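Local structure of importin subunit beta-1 (Saccharomyces cerevisiae, 5OWU) at residues Leu9-Ile14 / Glu51-Glu56; Ile461-His466 / Asp501-Ala506; Gln785-Pro790 / Ile828-Arg833. The protein carries proteins into the nucleus as the importin beta subunit, working with importin alpha, which recognises the classical nuclear localization signal of the cargo. All coordinates share one frame; numbering follows the deposited sequence.

Interaction 1: Leu9-Ile14 / Glu51-Glu56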
# COMPACT_ATOMS: atom_id res chain seq x y z
N LEU A 9 -17.63 -26.69 26.78
CA LEU A 9 -17.08 -25.34 26.86
C LEU A 9 -17.02 -24.68 25.48
O LEU A 9 -17.51 -23.56 25.31
CB LEU A 9 -15.68 -25.37 27.48
CG LEU A 9 -15.56 -25.47 29.00
CD1 LEU A 9 -14.08 -25.60 29.36
CD2 LEU A 9 -16.17 -24.26 29.69
N LEU A 10 -16.40 -25.34 24.50
CA LEU A 10 -16.30 -24.75 23.16
C LEU A 10 -17.69 -24.41 22.60
O LEU A 10 -17.95 -23.26 22.15
CB LEU A 10 -15.58 -25.73 22.23
CG LEU A 10 -14.11 -26.00 22.55
CD1 LEU A 10 -13.74 -27.40 22.13
CD2 LEU A 10 -13.25 -24.99 21.83
N GLU A 11 -18.59 -25.39 22.61
CA GLU A 11 -19.94 -25.18 22.11
C GLU A 11 -20.56 -23.97 22.79
O GLU A 11 -21.02 -23.05 22.11
CB GLU A 11 -20.79 -26.42 22.34
CG GLU A 11 -20.42 -27.61 21.46
CD GLU A 11 -21.48 -28.69 21.45
OE1 GLU A 11 -22.62 -28.41 21.87
OE2 GLU A 11 -21.19 -29.83 21.02
N ASN A 12 -20.57 -23.94 24.12
CA ASN A 12 -21.16 -22.80 24.83
C ASN A 12 -20.48 -21.50 24.45
O ASN A 12 -21.13 -20.45 24.41
CB ASN A 12 -21.06 -23.01 26.34
CG ASN A 12 -22.03 -24.06 26.84
OD1 ASN A 12 -22.99 -24.40 26.15
ND2 ASN A 12 -21.80 -24.56 28.05
N SER A 13 -19.18 -21.54 24.19
CA SER A 13 -18.44 -20.33 23.85
C SER A 13 -18.98 -19.68 22.58
O SER A 13 -18.91 -18.46 22.44
CB SER A 13 -16.95 -20.64 23.68
OG SER A 13 -16.71 -21.26 22.42
N ILE A 14 -19.51 -20.47 21.64
CA ILE A 14 -20.00 -19.88 20.39
C ILE A 14 -21.50 -20.02 20.16
O ILE A 14 -22.04 -19.32 19.29
CB ILE A 14 -19.23 -20.44 19.17
CG1 ILE A 14 -19.13 -21.96 19.25
CG2 ILE A 14 -17.86 -19.78 19.07
CD1 ILE A 14 -18.69 -22.61 17.94
N GLU A 51 -17.35 -37.19 16.81
CA GLU A 51 -18.58 -37.07 16.03
C GLU A 51 -19.78 -36.67 16.89
O GLU A 51 -20.74 -36.10 16.37
CB GLU A 51 -18.87 -38.39 15.32
CG GLU A 51 -17.93 -38.68 14.14
CD GLU A 51 -17.24 -40.04 14.23
OE1 GLU A 51 -17.11 -40.57 15.35
OE2 GLU A 51 -16.83 -40.56 13.17
N ASN A 52 -19.73 -36.94 18.20
CA ASN A 52 -20.80 -36.58 19.12
C ASN A 52 -20.87 -35.08 19.38
O ASN A 52 -21.84 -34.62 19.99
CB ASN A 52 -20.60 -37.33 20.45
CG ASN A 52 -21.65 -36.96 21.49
OD1 ASN A 52 -22.85 -36.96 21.20
ND2 ASN A 52 -21.19 -36.63 22.69
N THR A 53 -19.88 -34.31 18.95
CA THR A 53 -19.84 -32.86 19.16
C THR A 53 -20.36 -32.14 17.92
O THR A 53 -20.15 -32.59 16.79
CB THR A 53 -18.42 -32.40 19.48
OG1 THR A 53 -17.98 -33.00 20.71
CG2 THR A 53 -18.34 -30.88 19.63
N LYS A 54 -21.04 -31.02 18.14
CA LYS A 54 -21.53 -30.21 17.03
C LYS A 54 -20.37 -29.79 16.13
O LYS A 54 -19.26 -29.53 16.60
CB LYS A 54 -22.26 -28.98 17.54
CG LYS A 54 -23.54 -29.29 18.32
CD LYS A 54 -24.10 -28.03 18.94
CE LYS A 54 -25.43 -27.63 18.34
NZ LYS A 54 -26.56 -28.35 18.99
N LEU A 55 -20.65 -29.71 14.83
CA LEU A 55 -19.61 -29.41 13.85
C LEU A 55 -18.86 -28.13 14.20
O LEU A 55 -17.62 -28.09 14.13
CB LEU A 55 -20.22 -29.28 12.46
CG LEU A 55 -20.26 -30.48 11.51
CD1 LEU A 55 -20.55 -29.96 10.11
CD2 LEU A 55 -18.96 -31.27 11.52
N GLU A 56 -19.58 -27.08 14.55
CA GLU A 56 -18.93 -25.80 14.80
C GLU A 56 -17.99 -25.87 15.99
O GLU A 56 -16.96 -25.18 16.01
CB GLU A 56 -19.96 -24.71 15.01
CG GLU A 56 -20.67 -24.31 13.75
CD GLU A 56 -21.75 -23.31 14.02
OE1 GLU A 56 -21.44 -22.25 14.60
OE2 GLU A 56 -22.91 -23.59 13.67
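Part of the junction between HEAT repeats 1 and 2 is formed where E11 and I14, on helix 3-15, meet T53, K54 and E56 at the start of helix 55-67. With the E11 chain extended beyond CG, the carboxylate spans the gap and E11 OE2 accepts the backbone N-H of K54 at 3.1 Å. The bond is nearly straight at the hydrogen (166°), yet the donor stands 47° out of the carboxylate plane. K54 occupies the N-cap position, so this negative charge lies near the beginning of a helix, where the helix dipole would probably be favourable to it. The other oxygen, E11 OE1, rests 3.3 Å from K54 CD, the two side chains crossing at about a right angle. K54 NZ remains 4.9 Å from E11 OE1; the opposite charges are near but not in contact, so any attraction is probably long-range. T53 contributes its methyl: T53 CG2 lies 3.3 Å from E11 OE2, while T53 OG1 is hydrogen-bonded to D50. Beside this polar centre, I14 supplies an apolar margin. Its CG1 sits between the backbone N and the carbonyl carbon (chi1 47°), and I14 CD1 reaches E56 O at 3.7 Å and E56 CB at 3.8 Å. L10 and I14 also touch L60 on helix 55-67. Helix-on-helix packing of this kind between successive repeats builds the HEAT-repeat solenoid.

Interaction 2: Ile461-His466 / Asp501-Ala506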
# COMPACT_ATOMS: atom_id res chain seq x y z
N ILE A 461 -16.75 23.68 -19.81
CA ILE A 461 -17.97 23.04 -20.27
C ILE A 461 -18.16 21.70 -19.56
O ILE A 461 -19.28 21.34 -19.16
CB ILE A 461 -17.96 22.87 -21.80
CG1 ILE A 461 -17.87 24.23 -22.50
CG2 ILE A 461 -19.18 22.09 -22.28
CD1 ILE A 461 -18.95 25.22 -22.11
N GLY A 462 -17.08 20.93 -19.41
CA GLY A 462 -17.21 19.60 -18.84
C GLY A 462 -17.61 19.61 -17.38
O GLY A 462 -18.28 18.69 -16.91
N LEU A 463 -17.18 20.63 -16.63
CA LEU A 463 -17.61 20.76 -15.24
C LEU A 463 -19.12 20.93 -15.12
O LEU A 463 -19.68 20.64 -14.06
CB LEU A 463 -16.91 21.94 -14.58
CG LEU A 463 -15.42 21.74 -14.24
CD1 LEU A 463 -14.82 23.05 -13.83
CD2 LEU A 463 -15.25 20.72 -13.15
N GLN A 464 -19.78 21.42 -16.17
CA GLN A 464 -21.23 21.58 -16.19
C GLN A 464 -21.94 20.41 -16.83
O GLN A 464 -23.16 20.45 -16.98
CB GLN A 464 -21.60 22.86 -16.94
CG GLN A 464 -21.11 24.14 -16.28
CD GLN A 464 -21.37 25.36 -17.14
OE1 GLN A 464 -21.39 25.28 -18.36
NE2 GLN A 464 -21.57 26.50 -16.49
N ASP A 465 -21.20 19.37 -17.21
CA ASP A 465 -21.74 18.22 -17.91
C ASP A 465 -22.16 17.16 -16.88
O ASP A 465 -22.27 17.44 -15.69
CB ASP A 465 -20.69 17.69 -18.90
CG ASP A 465 -21.30 16.96 -20.08
OD1 ASP A 465 -22.39 16.36 -19.95
OD2 ASP A 465 -20.67 16.97 -21.15
N HIS A 466 -22.38 15.95 -17.36
CA HIS A 466 -22.68 14.83 -16.48
C HIS A 466 -21.60 14.72 -15.40
O HIS A 466 -20.41 14.94 -15.68
CB HIS A 466 -22.73 13.54 -17.30
CG HIS A 466 -23.21 12.34 -16.54
ND1 HIS A 466 -22.40 11.65 -15.65
CD2 HIS A 466 -24.40 11.71 -16.54
CE1 HIS A 466 -23.09 10.64 -15.14
NE2 HIS A 466 -24.30 10.65 -15.66
N ASP A 501 -14.10 30.18 -11.05
CA ASP A 501 -15.54 30.31 -11.19
C ASP A 501 -16.15 28.96 -11.55
O ASP A 501 -17.07 28.48 -10.87
CB ASP A 501 -15.87 31.37 -12.25
CG ASP A 501 -17.34 31.44 -12.55
OD1 ASP A 501 -18.07 32.12 -11.80
OD2 ASP A 501 -17.78 30.82 -13.54
N GLY A 502 -15.58 28.29 -12.54
CA GLY A 502 -16.12 27.00 -12.93
C GLY A 502 -16.11 26.02 -11.77
O GLY A 502 -17.11 25.35 -11.50
N LEU A 503 -14.99 25.97 -11.04
CA LEU A 503 -14.89 25.01 -9.95
C LEU A 503 -15.91 25.33 -8.87
O LEU A 503 -16.56 24.43 -8.33
CB LEU A 503 -13.47 25.00 -9.39
CG LEU A 503 -12.41 24.33 -10.29
CD1 LEU A 503 -11.01 24.55 -9.76
CD2 LEU A 503 -12.69 22.85 -10.39
N ILE A 504 -16.12 26.63 -8.59
CA ILE A 504 -17.11 26.96 -7.57
C ILE A 504 -18.46 26.43 -8.00
O ILE A 504 -19.18 25.80 -7.21
CB ILE A 504 -17.13 28.48 -7.31
CG1 ILE A 504 -15.90 28.89 -6.50
CG2 ILE A 504 -18.40 28.88 -6.54
CD1 ILE A 504 -15.75 30.40 -6.32
N GLY A 505 -18.77 26.57 -9.29
CA GLY A 505 -20.04 26.07 -9.79
C GLY A 505 -20.20 24.58 -9.55
O GLY A 505 -21.27 24.13 -9.14
N ALA A 506 -19.13 23.81 -9.77
CA ALA A 506 -19.23 22.37 -9.55
C ALA A 506 -19.28 22.05 -8.07
O ALA A 506 -19.94 21.09 -7.66
CB ALA A 506 -18.06 21.65 -10.22
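Over one face of the flat peptide group joining G502 to L503 lies the CD1 methyl of L463, almost directly above the carbonyl carbon, 3.8 Å from G502 C. The carbonyl oxygen of that peptide, G502 O, accepts A506 N within its own helix. This is the seam between HEAT repeats 11 and 12, where helix 452-463 packs against helix 496-507, and it shows how one leucine can carry an inter-repeat contact without any hydrogen bond across it. G502 has no side chain, so the methyl can settle on the backbone; a CB there would lie only 3.4 Å from L463 CD1. L463 CG stands anti to its own carbonyl carbon (chi1 -74°), and its two methyls part, CD1 toward G502 and L503 and CD2 toward A506. L463 CD1 meets L503 CD2 at 4.1 Å. Further cover comes from helix 467-484, through C473, S474 and I477 against L463 and S474 against L503, and from helix 516-530, which packs on L503 and A506. Beyond the seam the chain turns at D465, whose OD1 accepts H466 N and whose OD2 forms a salt bridge with K428. On the second branch of the leucine, L463 CD2 lies 4.2 Å from A506 CB.

Interaction 3: Gln785-Pro790 / Ile828-Arg833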
# COMPACT_ATOMS: atom_id res chain seq x y z
N GLN A 785 20.69 3.57 10.92
CA GLN A 785 19.48 2.96 10.37
C GLN A 785 19.00 3.71 9.14
O GLN A 785 18.57 3.09 8.16
CB GLN A 785 18.37 2.90 11.42
CG GLN A 785 18.71 2.09 12.64
CD GLN A 785 17.51 1.89 13.53
OE1 GLN A 785 16.45 1.47 13.07
NE2 GLN A 785 17.66 2.20 14.81
N VAL A 786 19.07 5.04 9.16
CA VAL A 786 18.66 5.81 7.98
C VAL A 786 19.54 5.46 6.79
O VAL A 786 19.05 5.23 5.68
CB VAL A 786 18.70 7.32 8.28
CG1 VAL A 786 18.53 8.15 6.99
CG2 VAL A 786 17.63 7.70 9.28
N ALA A 787 20.85 5.41 7.01
CA ALA A 787 21.78 5.16 5.92
C ALA A 787 21.66 3.75 5.36
O ALA A 787 22.10 3.51 4.23
CB ALA A 787 23.22 5.41 6.39
N GLU A 788 21.09 2.81 6.12
CA GLU A 788 20.99 1.42 5.66
C GLU A 788 19.73 1.14 4.84
O GLU A 788 19.79 0.36 3.88
CB GLU A 788 21.03 0.47 6.85
CG GLU A 788 22.43 0.05 7.26
CD GLU A 788 22.44 -0.72 8.56
OE1 GLU A 788 22.46 -1.97 8.51
OE2 GLU A 788 22.43 -0.08 9.64
N ASP A 789 18.59 1.73 5.20
CA ASP A 789 17.32 1.36 4.58
C ASP A 789 16.96 2.36 3.50
O ASP A 789 16.78 3.55 3.81
CB ASP A 789 16.21 1.29 5.63
CG ASP A 789 14.89 0.78 5.05
OD1 ASP A 789 14.64 0.98 3.84
OD2 ASP A 789 14.11 0.17 5.81
N PRO A 790 16.81 1.94 2.23
CA PRO A 790 16.45 2.90 1.17
C PRO A 790 15.12 3.59 1.40
O PRO A 790 14.94 4.74 0.96
CB PRO A 790 16.42 2.03 -0.09
CG PRO A 790 17.22 0.83 0.24
CD PRO A 790 17.02 0.59 1.69
N ILE A 828 31.04 8.73 6.53
CA ILE A 828 31.65 9.40 5.39
C ILE A 828 30.91 9.04 4.10
O ILE A 828 30.51 9.91 3.32
CB ILE A 828 33.15 9.04 5.30
CG1 ILE A 828 33.90 9.60 6.51
CG2 ILE A 828 33.76 9.54 3.99
CD1 ILE A 828 35.15 8.80 6.89
N ASP A 829 30.71 7.74 3.88
CA ASP A 829 30.03 7.28 2.67
C ASP A 829 28.62 7.86 2.57
O ASP A 829 28.18 8.24 1.49
CB ASP A 829 29.99 5.75 2.64
CG ASP A 829 31.37 5.13 2.53
OD1 ASP A 829 32.33 5.86 2.18
OD2 ASP A 829 31.50 3.91 2.78
N TYR A 830 27.90 7.92 3.70
CA TYR A 830 26.55 8.46 3.67
C TYR A 830 26.55 9.94 3.32
O TYR A 830 25.76 10.40 2.49
CB TYR A 830 25.87 8.23 5.02
CG TYR A 830 24.45 8.75 5.07
CD1 TYR A 830 23.50 8.33 4.15
CD2 TYR A 830 24.06 9.66 6.05
CE1 TYR A 830 22.21 8.80 4.19
CE2 TYR A 830 22.76 10.13 6.10
CZ TYR A 830 21.85 9.70 5.17
OH TYR A 830 20.56 10.16 5.21
N ILE A 831 27.45 10.71 3.95
CA ILE A 831 27.59 12.12 3.60
C ILE A 831 27.84 12.27 2.11
O ILE A 831 27.27 13.15 1.45
CB ILE A 831 28.72 12.76 4.43
CG1 ILE A 831 28.33 12.78 5.92
CG2 ILE A 831 29.02 14.18 3.94
CD1 ILE A 831 29.43 13.25 6.86
N LYS A 832 28.70 11.42 1.55
CA LYS A 832 29.06 11.56 0.14
C LYS A 832 27.91 11.18 -0.79
O LYS A 832 27.67 11.86 -1.79
CB LYS A 832 30.31 10.74 -0.15
CG LYS A 832 31.59 11.43 0.33
CD LYS A 832 32.57 10.49 1.02
CE LYS A 832 33.60 9.93 0.04
NZ LYS A 832 34.73 9.28 0.75
N ARG A 833 27.19 10.10 -0.47
CA ARG A 833 26.02 9.74 -1.26
C ARG A 833 24.97 10.84 -1.23
O ARG A 833 24.34 11.14 -2.25
CB ARG A 833 25.41 8.43 -0.76
CG ARG A 833 26.33 7.22 -0.84
CD ARG A 833 25.55 5.92 -0.90
NE ARG A 833 24.41 5.89 0.02
CZ ARG A 833 24.45 5.45 1.27
NH1 ARG A 833 25.57 4.99 1.80
NH2 ARG A 833 23.34 5.48 2.01
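With CG anti to the backbone N (chi1 -179°), the ring of Y830 extends from helix 825-836 toward A787 and V786 on helix 776-788. R833, one turn further on, is bent at chi3, which brings its guanidinium back to the same neighbour. The two side chains thus engage A787 in different ways. Over one face of the phenol ring sits A787 CB, 4.0 Å from the centroid of the Y830 ring and 25° off the ring normal, a CH-pi contact displaced toward the rim, with Y830 CD1 the nearest ring atom at 3.7 Å. V786 takes the far end of the tyrosine: its CG1 approaches obliquely, 3.4 Å from Y830 OH and 4.1 Å from Y830 CZ. The hydroxyl itself is hydrogen-bonded to S799, so the buried polar tip is satisfied while its flank packs against a methyl. Replacing Y830 by an alanine would probably leave the A787 methyl without its aromatic platform, open a gap beside V786 and deprive S799 of a partner. R833 NH2 donates to A787 O at 3.2 Å, a weak bond, bent to 135° at the hydrogen. One face of the guanidinium lies over Y830 CA, and the group also makes a cation-pi contact with Y793, so its position does not depend on the weak bond alone. The contact joins HEAT repeats 18 and 19, the last two of the solenoid, by their first helices. Chemically it is a mixed seam: methyl-ring packing probably does most of the joining, and the arginine adds a positive charge beside a carbonyl near the C-terminal end of helix 776-788, where the helix dipole would probably make it welcome.

How the interactions relate
Three seams sampled along one HEAT-repeat solenoid differ in chemistry. Interaction 1 joins repeats 1 and 2, interaction 2 repeats 11 and 12, and interaction 3 repeats 18 and 19, with segments 35 to 38 residues apart in sequence, about one repeat each time. None touches another: the centres of interactions 1 and 2 are about 61 Å apart, those of 1 and 3 about 57 Å, and those of 2 and 3 about 49 Å. A carboxylate gripping a backbone N-H leads in the first, leucine methyls on a peptide face and on apolar side chains in the second, and an aromatic face with an arginine in the third. The three lie far apart along the superhelix, each joining only consecutive repeats.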